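Local coordinates for protein JSC1_58120g3 ([Leptolyngbya] sp. JSC-1, PDB 6XHH) that binds a linear tetrapyrrole (bilin) covalently and absorbs far-red light in its dark state as a cyanobacteriochrome GAF domain, probably to pass on a light signal, at residues 3-8 / 164-169; 41-46 / 71-76; 87-92 / 111-116. All coordinates share one frame; numbering follows the deposited sequence.

How the interactions relate
Interactions 2 and 3 both belong to the bilin pocket of the GAF domain, whereas interaction 1 joins helices near the two ends of the chain, on the other side of the chain's centre, with no contact to either. Its centre lies about 25 Å from each of theirs, its nearest atoms about 9 Å from interaction 2 and 7 Å from interaction 3. Between interactions 2 and 3 the centres are about 18 Å apart and the nearest atoms about 6 Å; the bilin spans them. Helix 71-75 packs along the tetrapyrrole in interaction 2. In interaction 3, residues 111-116 supply the covalent link and bind a propionate, while Phe-87 covers another part of the chromophore.

Interaction 1: residues 3-8 / 164-169; sequences QALNRV and MRVADQ
Leu-5 lays its forked end against the base of Arg-165 and one branch of Val-166. Its CD2 reaches CB of Arg-165 at 3.7 Å, while CD1 meets CG2 of Val-166 at 3.9 Å, so the fork contacts two consecutive residues of the facing helix. The first torsion explains the reach: CG stands anti to the backbone N of Leu-5 (chi1 177°), so the forked end points at the facing helix. One turn further on, Val-8 adds a second point of contact, its CG1 lying 4.0 Å from CG2 of Val-166. That single methyl of Val-166 is therefore shared by Leu-5 and Val-8, whose positions three apart suit successive turns of one helix face.

Arg-165 has a double character. Its CB and CG offer hydrocarbon to Leu-5, but the chain then bends at chi2 and chi3 and carries the guanidinium away from the apolar contact. There NE gives a nearly straight hydrogen bond to OD2 of Asp-168, 2.9 Å long with an N-H...O angle of 171°, as part of a salt bridge. OD2 lies in the guanidinium plane, yet is approached on its anti side and out of its own carboxylate plane.

The short helical segments run nearly parallel, inclined by 23°, with axes 10.6 Å apart at closest. Terminal helices 2-13 and 157-178 meet here beside helix 18-33, the latter two packing with the antiparallel sheet of the GAF domain: Thr-25, Val-29 and Leu-144 all touch Val-166. No hydrogen bond crosses between the segments, so their direct association rests on dispersion and burial of aliphatic groups, and the one clear bond of the neighbouring charge pair, Arg-165 NE to Asp-168 OD2, stays within its own helix.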
loop_
_atom_site.group_PDB
_atom_site.type_symbol
_atom_site.label_atom_id
_atom_site.label_comp_id
_atom_site.label_asym_id
_atom_site.label_seq_id
_atom_site.Cartn_x
_atom_site.Cartn_y
_atom_site.Cartn_z
ATOM N N GLN A 3 -9.949 -6.402 -16.077
ATOM C CA GLN A 3 -9.399 -5.721 -17.243
ATOM C C GLN A 3 -8.355 -4.694 -16.829
ATOM O O GLN A 3 -7.267 -4.632 -17.415
ATOM C CB GLN A 3 -10.520 -5.060 -18.050
ATOM C CG GLN A 3 -11.817 -5.873 -18.150
ATOM C CD GLN A 3 -12.687 -5.796 -16.902
ATOM O OE1 GLN A 3 -13.281 -4.758 -16.605
ATOM N NE2 GLN A 3 -12.774 -6.899 -16.172
ATOM N N ALA A 4 -8.663 -3.883 -15.814
ATOM C CA ALA A 4 -7.659 -2.977 -15.267
ATOM C C ALA A 4 -6.461 -3.753 -14.731
ATOM O O ALA A 4 -5.310 -3.386 -14.991
ATOM C CB ALA A 4 -8.275 -2.101 -14.174
ATOM N N LEU A 5 -6.710 -4.841 -13.992
ATOM C CA LEU A 5 -5.606 -5.651 -13.481
ATOM C C LEU A 5 -4.772 -6.235 -14.611
ATOM O O LEU A 5 -3.539 -6.222 -14.549
ATOM C CB LEU A 5 -6.130 -6.778 -12.595
ATOM C CG LEU A 5 -5.085 -7.751 -12.047
ATOM C CD1 LEU A 5 -4.058 -7.019 -11.187
ATOM C CD2 LEU A 5 -5.803 -8.799 -11.211
ATOM N N ASN A 6 -5.425 -6.774 -15.642
ATOM C CA ASN A 6 -4.678 -7.365 -16.744
ATOM C C ASN A 6 -3.797 -6.325 -17.420
ATOM O O ASN A 6 -2.668 -6.623 -17.823
ATOM C CB ASN A 6 -5.639 -7.999 -17.747
ATOM C CG ASN A 6 -4.929 -8.526 -18.971
ATOM O OD1 ASN A 6 -4.157 -9.482 -18.887
ATOM N ND2 ASN A 6 -5.180 -7.903 -20.118
ATOM N N ARG A 7 -4.291 -5.090 -17.522
ATOM C CA ARG A 7 -3.492 -3.994 -18.061
ATOM C C ARG A 7 -2.269 -3.732 -17.197
ATOM O O ARG A 7 -1.158 -3.558 -17.710
ATOM C CB ARG A 7 -4.348 -2.733 -18.167
ATOM C CG ARG A 7 -3.721 -1.629 -18.988
ATOM C CD ARG A 7 -4.472 -0.316 -18.815
ATOM N NE ARG A 7 -4.105 0.366 -17.576
ATOM C CZ ARG A 7 -2.989 1.072 -17.420
ATOM N NH1 ARG A 7 -2.123 1.170 -18.424
ATOM N NH2 ARG A 7 -2.731 1.666 -16.261
ATOM N N VAL A 8 -2.458 -3.690 -15.874
ATOM C CA VAL A 8 -1.338 -3.458 -14.964
ATOM C C VAL A 8 -0.301 -4.568 -15.101
ATOM O O VAL A 8 0.900 -4.307 -15.218
ATOM C CB VAL A 8 -1.840 -3.332 -13.512
ATOM C CG1 VAL A 8 -0.676 -3.175 -12.552
ATOM C CG2 VAL A 8 -2.800 -2.167 -13.370
ATOM N N MET A 164 -4.405 -5.687 -3.743
ATOM C CA MET A 164 -3.828 -6.917 -3.228
ATOM C C MET A 164 -3.321 -7.810 -4.350
ATOM O O MET A 164 -2.291 -8.469 -4.189
ATOM C CB MET A 164 -4.858 -7.652 -2.365
ATOM C CG MET A 164 -5.259 -6.869 -1.100
ATOM S SD MET A 164 -6.560 -7.620 -0.091
ATOM C CE MET A 164 -5.768 -9.128 0.438
ATOM N N ARG A 165 -4.005 -7.823 -5.501
ATOM C CA ARG A 165 -3.527 -8.620 -6.630
ATOM C C ARG A 165 -2.273 -8.014 -7.237
ATOM O O ARG A 165 -1.373 -8.741 -7.666
ATOM C CB ARG A 165 -4.609 -8.745 -7.702
ATOM C CG ARG A 165 -5.867 -9.475 -7.255
ATOM C CD ARG A 165 -5.590 -10.910 -6.862
ATOM N NE ARG A 165 -5.134 -11.036 -5.478
ATOM C CZ ARG A 165 -5.891 -10.792 -4.411
ATOM N NH1 ARG A 165 -7.148 -10.398 -4.557
ATOM N NH2 ARG A 165 -5.387 -10.941 -3.193
ATOM N N VAL A 166 -2.208 -6.683 -7.298
ATOM C CA VAL A 166 -0.993 -6.025 -7.770
ATOM C C VAL A 166 0.171 -6.326 -6.833
ATOM O O VAL A 166 1.288 -6.623 -7.276
ATOM C CB VAL A 166 -1.238 -4.517 -7.914
ATOM C CG1 VAL A 166 0.065 -3.803 -8.236
ATOM C CG2 VAL A 166 -2.270 -4.256 -9.014
ATOM N N ALA A 167 -0.075 -6.266 -5.524
ATOM C CA ALA A 167 0.973 -6.611 -4.571
ATOM C C ALA A 167 1.405 -8.066 -4.737
ATOM O O ALA A 167 2.590 -8.391 -4.595
ATOM C CB ALA A 167 0.487 -6.336 -3.146
ATOM N N ASP A 168 0.458 -8.954 -5.037
ATOM C CA ASP A 168 0.809 -10.330 -5.376
ATOM C C ASP A 168 1.809 -10.373 -6.528
ATOM O O ASP A 168 2.812 -11.094 -6.472
ATOM C CB ASP A 168 -0.452 -11.111 -5.744
ATOM C CG ASP A 168 -1.295 -11.485 -4.534
ATOM O OD1 ASP A 168 -0.798 -11.392 -3.392
ATOM O OD2 ASP A 168 -2.459 -11.887 -4.751
ATOM N N GLN A 169 1.535 -9.613 -7.593
ATOM C CA GLN A 169 2.434 -9.579 -8.744
ATOM C C GLN A 169 3.805 -9.034 -8.361
ATOM O O GLN A 169 4.835 -9.571 -8.779
ATOM C CB GLN A 169 1.812 -8.735 -9.855
ATOM C CG GLN A 169 0.567 -9.341 -10.456
ATOM C CD GLN A 169 0.767 -10.802 -10.814
ATOM O OE1 GLN A 169 1.594 -11.132 -11.659
ATOM N NE2 GLN A 169 0.029 -11.684 -10.148
#

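Interaction 2: residues 41-46 / 71-76; sequences YKFRED and PYLNEH. With M1V (mesobiliverdin IX(alpha)), chain C.
Asn-74 extends its amide to the backbone of Asp-46: ND2 donates to Asp-46 O at 2.7 Å, almost straight (171°). The bond lies in the carbonyl plane on a lone pair, and the acceptor lies close to the amide plane of Asn-74. A first torsion of 170°, with CG turned opposite the backbone N, lets Asn-74 reach from helix 71-75 to the loop after strand 37-43. An amide suits this place because it can donate to a main-chain oxygen without bringing a charge.

Deeper in, Leu-73 keeps CG beside its backbone N (chi1 -67°), which sends CD1 to the edge of the Phe-43 ring, 4.1 Å from CE1, and to CMD of the bilin; CD2 lies 3.8 Å from CBC, so this leucine bridges the Phe-43 ring and the chromophore. Tyr-41 lays a ring face over the ring-D substituents, while its OH bonds to Trp-68 O. Tyr-72 is sandwiched: the bilin's CAB lies over the centre of one face and CD2 of His-76 over the other. Pro-71 CD presses on C1A at 3.3 Å. Apolar groups and aromatic faces thus shape this side of the GAF pocket, while a neutral hydrogen bond ties the helix to the loop.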
loop_
_atom_site.group_PDB
_atom_site.type_symbol
_atom_site.label_atom_id
_atom_site.label_comp_id
_atom_site.label_asym_id
_atom_site.label_seq_id
_atom_site.Cartn_x
_atom_site.Cartn_y
_atom_site.Cartn_z
ATOM N N TYR A 41 7.075 0.082 -0.123
ATOM C CA TYR A 41 7.807 0.241 1.122
ATOM C C TYR A 41 8.304 -1.125 1.551
ATOM O O TYR A 41 7.538 -2.098 1.555
ATOM C CB TYR A 41 6.878 0.857 2.166
ATOM C CG TYR A 41 7.272 0.867 3.624
ATOM C CD1 TYR A 41 7.020 -0.234 4.431
ATOM C CD2 TYR A 41 7.749 2.022 4.220
ATOM C CE1 TYR A 41 7.295 -0.216 5.787
ATOM C CE2 TYR A 41 8.035 2.062 5.587
ATOM C CZ TYR A 41 7.796 0.936 6.359
ATOM O OH TYR A 41 8.071 0.973 7.705
ATOM N N LYS A 42 9.589 -1.203 1.867
ATOM C CA LYS A 42 10.231 -2.461 2.213
ATOM C C LYS A 42 10.470 -2.553 3.715
ATOM O O LYS A 42 11.074 -1.652 4.310
ATOM C CB LYS A 42 11.552 -2.604 1.463
ATOM C CG LYS A 42 12.323 -3.853 1.838
ATOM C CD LYS A 42 13.570 -3.995 0.974
ATOM C CE LYS A 42 14.245 -5.325 1.282
ATOM N NZ LYS A 42 15.444 -5.614 0.451
ATOM N N PHE A 43 10.022 -3.650 4.315
ATOM C CA PHE A 43 10.284 -3.893 5.727
ATOM C C PHE A 43 11.755 -4.208 5.978
ATOM O O PHE A 43 12.384 -4.979 5.244
ATOM C CB PHE A 43 9.446 -5.056 6.239
ATOM C CG PHE A 43 8.030 -4.703 6.563
ATOM C CD1 PHE A 43 7.724 -3.652 7.410
ATOM C CD2 PHE A 43 6.996 -5.454 6.013
ATOM C CE1 PHE A 43 6.395 -3.352 7.708
ATOM C CE2 PHE A 43 5.668 -5.155 6.288
ATOM C CZ PHE A 43 5.370 -4.108 7.149
ATOM N N ARG A 44 12.294 -3.621 7.039
ATOM C CA ARG A 44 13.527 -4.103 7.635
ATOM C C ARG A 44 13.228 -5.340 8.471
ATOM O O ARG A 44 12.079 -5.771 8.606
ATOM C CB ARG A 44 14.165 -3.028 8.510
ATOM C CG ARG A 44 14.246 -1.660 7.888
ATOM C CD ARG A 44 14.819 -0.669 8.887
ATOM N NE ARG A 44 14.640 0.696 8.415
ATOM C CZ ARG A 44 14.675 1.767 9.199
ATOM N NH1 ARG A 44 14.870 1.629 10.505
ATOM N NH2 ARG A 44 14.474 2.965 8.678
ATOM N N GLU A 45 14.278 -5.909 9.066
ATOM C CA GLU A 45 14.107 -7.126 9.844
ATOM C C GLU A 45 13.248 -6.912 11.083
ATOM O O GLU A 45 12.678 -7.880 11.603
ATOM C CB GLU A 45 15.478 -7.679 10.232
ATOM C CG GLU A 45 16.438 -6.660 10.839
ATOM C CD GLU A 45 16.083 -6.299 12.276
ATOM O OE1 GLU A 45 15.588 -7.191 12.995
ATOM O OE2 GLU A 45 16.279 -5.131 12.684
ATOM N N ASP A 46 13.158 -5.681 11.581
ATOM C CA ASP A 46 12.353 -5.397 12.767
ATOM C C ASP A 46 10.985 -4.821 12.432
ATOM O O ASP A 46 10.269 -4.378 13.340
ATOM C CB ASP A 46 13.099 -4.453 13.721
ATOM C CG ASP A 46 13.538 -3.148 13.056
ATOM O OD1 ASP A 46 13.230 -2.936 11.865
ATOM O OD2 ASP A 46 14.202 -2.320 13.738
ATOM N N PRO A 71 6.149 1.973 15.610
ATOM C CA PRO A 71 6.344 1.147 16.810
ATOM C C PRO A 71 5.343 0.025 16.933
ATOM O O PRO A 71 5.676 -1.028 17.490
ATOM C CB PRO A 71 6.184 2.156 17.962
ATOM C CG PRO A 71 6.316 3.490 17.360
ATOM C CD PRO A 71 5.818 3.366 15.951
ATOM N N TYR A 72 4.119 0.233 16.452
ATOM C CA TYR A 72 3.110 -0.817 16.496
ATOM C C TYR A 72 3.479 -1.967 15.571
ATOM O O TYR A 72 3.383 -3.137 15.952
ATOM C CB TYR A 72 1.748 -0.239 16.117
ATOM C CG TYR A 72 0.624 -1.238 16.189
ATOM C CD1 TYR A 72 0.256 -1.985 15.081
ATOM C CD2 TYR A 72 -0.076 -1.429 17.370
ATOM C CE1 TYR A 72 -0.777 -2.912 15.154
ATOM C CE2 TYR A 72 -1.112 -2.355 17.451
ATOM C CZ TYR A 72 -1.459 -3.089 16.330
ATOM O OH TYR A 72 -2.474 -4.020 16.371
ATOM N N LEU A 73 3.860 -1.652 14.335
ATOM C CA LEU A 73 4.283 -2.699 13.408
ATOM C C LEU A 73 5.503 -3.454 13.934
ATOM O O LEU A 73 5.644 -4.661 13.689
ATOM C CB LEU A 73 4.568 -2.094 12.026
ATOM C CG LEU A 73 3.364 -1.529 11.251
ATOM C CD1 LEU A 73 3.735 -1.148 9.847
ATOM C CD2 LEU A 73 2.199 -2.510 11.219
ATOM N N ASN A 74 6.388 -2.770 14.662
ATOM C CA ASN A 74 7.544 -3.446 15.246
ATOM C C ASN A 74 7.112 -4.389 16.361
ATOM O O ASN A 74 7.495 -5.565 16.377
ATOM C CB ASN A 74 8.535 -2.399 15.763
ATOM C CG ASN A 74 9.666 -2.999 16.598
ATOM O OD1 ASN A 74 9.820 -2.672 17.777
ATOM N ND2 ASN A 74 10.475 -3.838 15.982
ATOM N N GLU A 75 6.279 -3.899 17.283
ATOM C CA GLU A 75 5.907 -4.710 18.435
ATOM C C GLU A 75 5.057 -5.899 18.029
ATOM O O GLU A 75 5.116 -6.948 18.679
ATOM C CB GLU A 75 5.179 -3.866 19.479
ATOM C CG GLU A 75 5.051 -4.569 20.836
ATOM C CD GLU A 75 6.348 -4.569 21.641
ATOM O OE1 GLU A 75 7.395 -4.137 21.112
ATOM O OE2 GLU A 75 6.323 -5.002 22.813
ATOM N N HIS A 76 4.278 -5.770 16.955
ATOM C CA HIS A 76 3.425 -6.855 16.491
ATOM C C HIS A 76 3.988 -7.551 15.249
ATOM O O HIS A 76 3.251 -8.262 14.562
ATOM C CB HIS A 76 2.003 -6.346 16.242
ATOM C CG HIS A 76 1.373 -5.734 17.457
ATOM N ND1 HIS A 76 0.667 -6.480 18.377
ATOM C CD2 HIS A 76 1.376 -4.465 17.926
ATOM C CE1 HIS A 76 0.243 -5.691 19.347
ATOM N NE2 HIS A 76 0.663 -4.465 19.101
HETATM O OA M1V C . 4.594 5.933 13.569
HETATM C C1A M1V C . 3.901 5.666 14.539
HETATM N NA M1V C . 2.897 4.780 14.525
HETATM C C2A M1V C . 4.040 6.223 15.827
HETATM C CMA M1V C . 5.059 7.260 16.239
HETATM C C3A M1V C . 3.068 5.655 16.647
HETATM C CAA M1V C . 2.820 5.938 18.080
HETATM C CBA M1V C . 3.013 4.700 18.958
HETATM C C4A M1V C . 2.313 4.711 15.793
HETATM C CHA M1V C . 1.277 3.931 16.230
HETATM C C1B M1V C . 0.451 2.953 15.516
HETATM C C2B M1V C . -0.631 2.293 16.155
HETATM C CMB M1V C . -1.080 2.507 17.581
HETATM C C3B M1V C . -1.194 1.452 15.242
HETATM C CAB M1V C . -2.389 0.544 15.469
HETATM C CBB M1V C . -3.624 1.106 14.745
HETATM C CGB M1V C . -4.093 2.385 15.405
HETATM O O2B M1V C . -4.585 2.348 16.559
HETATM O O1B M1V C . -4.001 3.490 14.825
HETATM N NB M1V C . 0.536 2.507 14.253
HETATM C C4B M1V C . -0.437 1.594 14.041
HETATM C CHB M1V C . -0.742 0.854 12.889
HETATM C C1C M1V C . -0.295 0.954 11.563
HETATM C C2C M1V C . -0.956 0.325 10.499
HETATM C CAC M1V C . -2.154 -0.588 10.646
HETATM C CBC M1V C . -1.521 -1.952 11.041
HETATM C CGC M1V C . -2.468 -2.953 11.687
HETATM O O2C M1V C . -3.679 -2.680 11.845
HETATM O O1C M1V C . -2.047 -4.069 12.085
HETATM C C3C M1V C . -0.249 0.632 9.338
HETATM C CMC M1V C . -0.615 0.158 7.959
HETATM N NC M1V C . 0.777 1.657 11.059
HETATM C C4C M1V C . 0.821 1.477 9.700
HETATM C CHC M1V C . 1.868 2.083 8.948
HETATM C C1D M1V C . 2.039 2.209 7.591
HETATM C C2D M1V C . 3.270 2.062 6.894
HETATM C CMD M1V C . 4.593 1.687 7.516
HETATM N ND M1V C . 1.065 2.571 6.671
HETATM C C4D M1V C . 1.635 2.620 5.449
HETATM O OD M1V C . 1.013 2.917 4.428
HETATM C C3D M1V C . 3.024 2.297 5.577
HETATM C CAD M1V C . 4.033 2.209 4.460
HETATM C CBD M1V C . 4.422 3.606 4.026
#

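Interaction 3: residues 87-92 / 111-116; sequences FVVDDI and RPLTDC. With M1V (mesobiliverdin IX(alpha)), chain C; EDO (1,2-ethanediol), chain D.
Phe-87 swings its ring away from its own backbone N (chi1 -170°), which aims the ring edge at Leu-113, whose own CG sits beside its backbone N (chi1 -80°) and turns the isobutyl group toward strand 87-89. Phe-87 CZ thereby lies 4.1 Å from Leu-113 CG, and Val-89 CG2 packs against Leu-113 CD1. A branched leucine suits this spot because it can touch both strand residues together. A water joins the two backbones, donating to Ile-92 O and accepting from Leu-113 N.

These segments border the bilin pocket of the GAF domain, where, as in other phytochrome-superfamily sensors, a cysteine carries the chromophore: Cys-116 SG forms a thioether, 1.9 Å long, to CAA, the carbon attached to C3A of ring A. One face of Phe-87 covers CAC, the first carbon of the ring-C propionate, which lies 3.6 Å above the ring's centre. Replacing Phe-87 with an alanine would probably leave CAC without its aromatic cover and Leu-113 CG without its edge contact. The ring-B propionate is gripped by Thr-114 just before helix 115-123: its backbone N donates to O1B (2.9 Å) and its hydroxyl OG1 to O2B (2.6 Å).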
loop_
_atom_site.group_PDB
_atom_site.type_symbol
_atom_site.label_atom_id
_atom_site.label_comp_id
_atom_site.label_asym_id
_atom_site.label_seq_id
_atom_site.Cartn_x
_atom_site.Cartn_y
_atom_site.Cartn_z
ATOM N N PHE A 87 -5.399 -2.584 5.188
ATOM C CA PHE A 87 -5.717 -1.450 6.045
ATOM C C PHE A 87 -6.296 -0.349 5.165
ATOM O O PHE A 87 -5.601 0.173 4.288
ATOM C CB PHE A 87 -4.466 -0.977 6.780
ATOM C CG PHE A 87 -4.730 0.031 7.861
ATOM C CD1 PHE A 87 -5.495 -0.304 8.959
ATOM C CD2 PHE A 87 -4.199 1.305 7.779
ATOM C CE1 PHE A 87 -5.740 0.611 9.957
ATOM C CE2 PHE A 87 -4.444 2.222 8.779
ATOM C CZ PHE A 87 -5.203 1.881 9.870
ATOM N N VAL A 88 -7.556 0.004 5.398
ATOM C CA VAL A 88 -8.353 0.805 4.470
ATOM C C VAL A 88 -8.916 2.002 5.222
ATOM O O VAL A 88 -9.748 1.829 6.114
ATOM C CB VAL A 88 -9.491 -0.012 3.848
ATOM C CG1 VAL A 88 -10.240 0.821 2.821
ATOM C CG2 VAL A 88 -8.952 -1.323 3.240
ATOM N N VAL A 89 -8.469 3.206 4.874
ATOM C CA VAL A 89 -8.836 4.427 5.606
ATOM C C VAL A 89 -9.231 5.520 4.614
ATOM O O VAL A 89 -8.365 6.151 3.993
ATOM C CB VAL A 89 -7.699 4.897 6.514
ATOM C CG1 VAL A 89 -8.108 6.176 7.257
ATOM C CG2 VAL A 89 -7.312 3.780 7.487
ATOM N N ASP A 90 -10.540 5.767 4.472
ATOM C CA ASP A 90 -10.997 6.848 3.601
ATOM C C ASP A 90 -10.445 8.194 4.057
ATOM O O ASP A 90 -10.035 9.021 3.238
ATOM C CB ASP A 90 -12.521 6.931 3.590
ATOM C CG ASP A 90 -13.176 5.782 2.870
ATOM O OD1 ASP A 90 -12.463 4.837 2.486
ATOM O OD2 ASP A 90 -14.406 5.855 2.661
ATOM N N ASP A 91 -10.456 8.429 5.364
ATOM C CA ASP A 91 -10.191 9.735 5.959
ATOM C C ASP A 91 -9.427 9.462 7.251
ATOM O O ASP A 91 -9.994 8.872 8.168
ATOM C CB ASP A 91 -11.517 10.452 6.228
ATOM C CG ASP A 91 -11.353 11.854 6.794
ATOM O OD1 ASP A 91 -10.330 12.145 7.427
ATOM O OD2 ASP A 91 -12.292 12.650 6.616
ATOM N N ILE A 92 -8.156 9.875 7.332
ATOM C CA ILE A 92 -7.343 9.532 8.499
ATOM C C ILE A 92 -7.914 10.090 9.799
ATOM O O ILE A 92 -7.529 9.640 10.887
ATOM C CB ILE A 92 -5.874 9.990 8.331
ATOM C CG1 ILE A 92 -5.752 11.519 8.307
ATOM C CG2 ILE A 92 -5.230 9.314 7.119
ATOM C CD1 ILE A 92 -4.293 11.988 8.463
ATOM N N ARG A 111 -13.369 2.651 12.500
ATOM C CA ARG A 111 -12.606 2.579 13.739
ATOM C C ARG A 111 -11.534 3.659 13.757
ATOM O O ARG A 111 -10.579 3.573 12.981
ATOM C CB ARG A 111 -11.969 1.199 13.894
ATOM C CG ARG A 111 -11.272 0.987 15.216
ATOM C CD ARG A 111 -10.663 -0.411 15.277
ATOM N NE ARG A 111 -10.615 -0.924 16.641
ATOM C CZ ARG A 111 -9.560 -0.826 17.442
ATOM N NH1 ARG A 111 -8.452 -0.231 17.023
ATOM N NH2 ARG A 111 -9.614 -1.328 18.669
ATOM N N PRO A 112 -11.631 4.658 14.632
ATOM C CA PRO A 112 -10.652 5.753 14.631
ATOM C C PRO A 112 -9.237 5.274 14.901
ATOM O O PRO A 112 -9.004 4.327 15.650
ATOM C CB PRO A 112 -11.155 6.674 15.753
ATOM C CG PRO A 112 -12.630 6.417 15.802
ATOM C CD PRO A 112 -12.769 4.938 15.526
ATOM N N LEU A 113 -8.279 5.956 14.271
ATOM C CA LEU A 113 -6.863 5.653 14.433
ATOM C C LEU A 113 -6.305 6.323 15.684
ATOM O O LEU A 113 -6.806 7.349 16.140
ATOM C CB LEU A 113 -6.069 6.136 13.213
ATOM C CG LEU A 113 -6.062 5.296 11.932
ATOM C CD1 LEU A 113 -7.447 4.974 11.400
ATOM C CD2 LEU A 113 -5.260 6.038 10.880
ATOM N N THR A 114 -5.254 5.722 16.238
ATOM C CA THR A 114 -4.529 6.309 17.360
ATOM C C THR A 114 -3.840 7.595 16.916
ATOM O O THR A 114 -3.393 7.705 15.779
ATOM C CB THR A 114 -3.504 5.291 17.873
ATOM O OG1 THR A 114 -4.191 4.157 18.432
ATOM C CG2 THR A 114 -2.566 5.898 18.901
ATOM N N ASP A 115 -3.740 8.578 17.822
ATOM C CA ASP A 115 -3.320 9.907 17.374
ATOM C C ASP A 115 -1.886 9.918 16.850
ATOM O O ASP A 115 -1.578 10.662 15.914
ATOM C CB ASP A 115 -3.491 10.949 18.481
ATOM C CG ASP A 115 -3.407 12.370 17.940
ATOM O OD1 ASP A 115 -3.895 12.595 16.812
ATOM O OD2 ASP A 115 -2.847 13.256 18.623
ATOM N N CYS A 116 -0.980 9.125 17.443
ATOM C CA CYS A 116 0.399 9.126 16.941
ATOM C C CYS A 116 0.512 8.468 15.572
ATOM O O CYS A 116 1.409 8.824 14.788
ATOM C CB CYS A 116 1.366 8.462 17.936
ATOM S SG CYS A 116 1.141 6.754 18.416
HETATM O OA M1V C . 4.594 5.933 13.569
HETATM C C1A M1V C . 3.901 5.666 14.539
HETATM N NA M1V C . 2.897 4.780 14.525
HETATM C C2A M1V C . 4.040 6.223 15.827
HETATM C CMA M1V C . 5.059 7.260 16.239
HETATM C C3A M1V C . 3.068 5.655 16.647
HETATM C CAA M1V C . 2.820 5.938 18.080
HETATM C CBA M1V C . 3.013 4.700 18.958
HETATM C C4A M1V C . 2.313 4.711 15.793
HETATM C CHA M1V C . 1.277 3.931 16.230
HETATM C C1B M1V C . 0.451 2.953 15.516
HETATM C C2B M1V C . -0.631 2.293 16.155
HETATM C CMB M1V C . -1.080 2.507 17.581
HETATM C C3B M1V C . -1.194 1.452 15.242
HETATM C CAB M1V C . -2.389 0.544 15.469
HETATM C CBB M1V C . -3.624 1.106 14.745
HETATM C CGB M1V C . -4.093 2.385 15.405
HETATM O O2B M1V C . -4.585 2.348 16.559
HETATM O O1B M1V C . -4.001 3.490 14.825
HETATM N NB M1V C . 0.536 2.507 14.253
HETATM C C4B M1V C . -0.437 1.594 14.041
HETATM C CHB M1V C . -0.742 0.854 12.889
HETATM C C1C M1V C . -0.295 0.954 11.563
HETATM C C2C M1V C . -0.956 0.325 10.499
HETATM C CAC M1V C . -2.154 -0.588 10.646
HETATM C CBC M1V C . -1.521 -1.952 11.041
HETATM C CGC M1V C . -2.468 -2.953 11.687
HETATM O O2C M1V C . -3.679 -2.680 11.845
HETATM O O1C M1V C . -2.047 -4.069 12.085
HETATM C C3C M1V C . -0.249 0.632 9.338
HETATM C CMC M1V C . -0.615 0.158 7.959
HETATM N NC M1V C . 0.777 1.657 11.059
HETATM C C4C M1V C . 0.821 1.477 9.700
HETATM C CHC M1V C . 1.868 2.083 8.948
HETATM C C1D M1V C . 2.039 2.209 7.591
HETATM C C2D M1V C . 3.270 2.062 6.894
HETATM C CMD M1V C . 4.593 1.687 7.516
HETATM N ND M1V C . 1.065 2.571 6.671
HETATM C C4D M1V C . 1.635 2.620 5.449
HETATM O OD M1V C . 1.013 2.917 4.428
HETATM C C3D M1V C . 3.024 2.297 5.577
HETATM C CAD M1V C . 4.033 2.209 4.460
HETATM C CBD M1V C . 4.422 3.606 4.026
HETATM C C1 EDO D . -4.875 3.525 22.280
HETATM O O1 EDO D . -4.531 3.082 20.961
HETATM C C2 EDO D . -4.402 4.963 22.475
HETATM O O2 EDO D . -5.340 5.865 21.871
HETATM O O HOH W 1 -9.256 8.284 12.745
#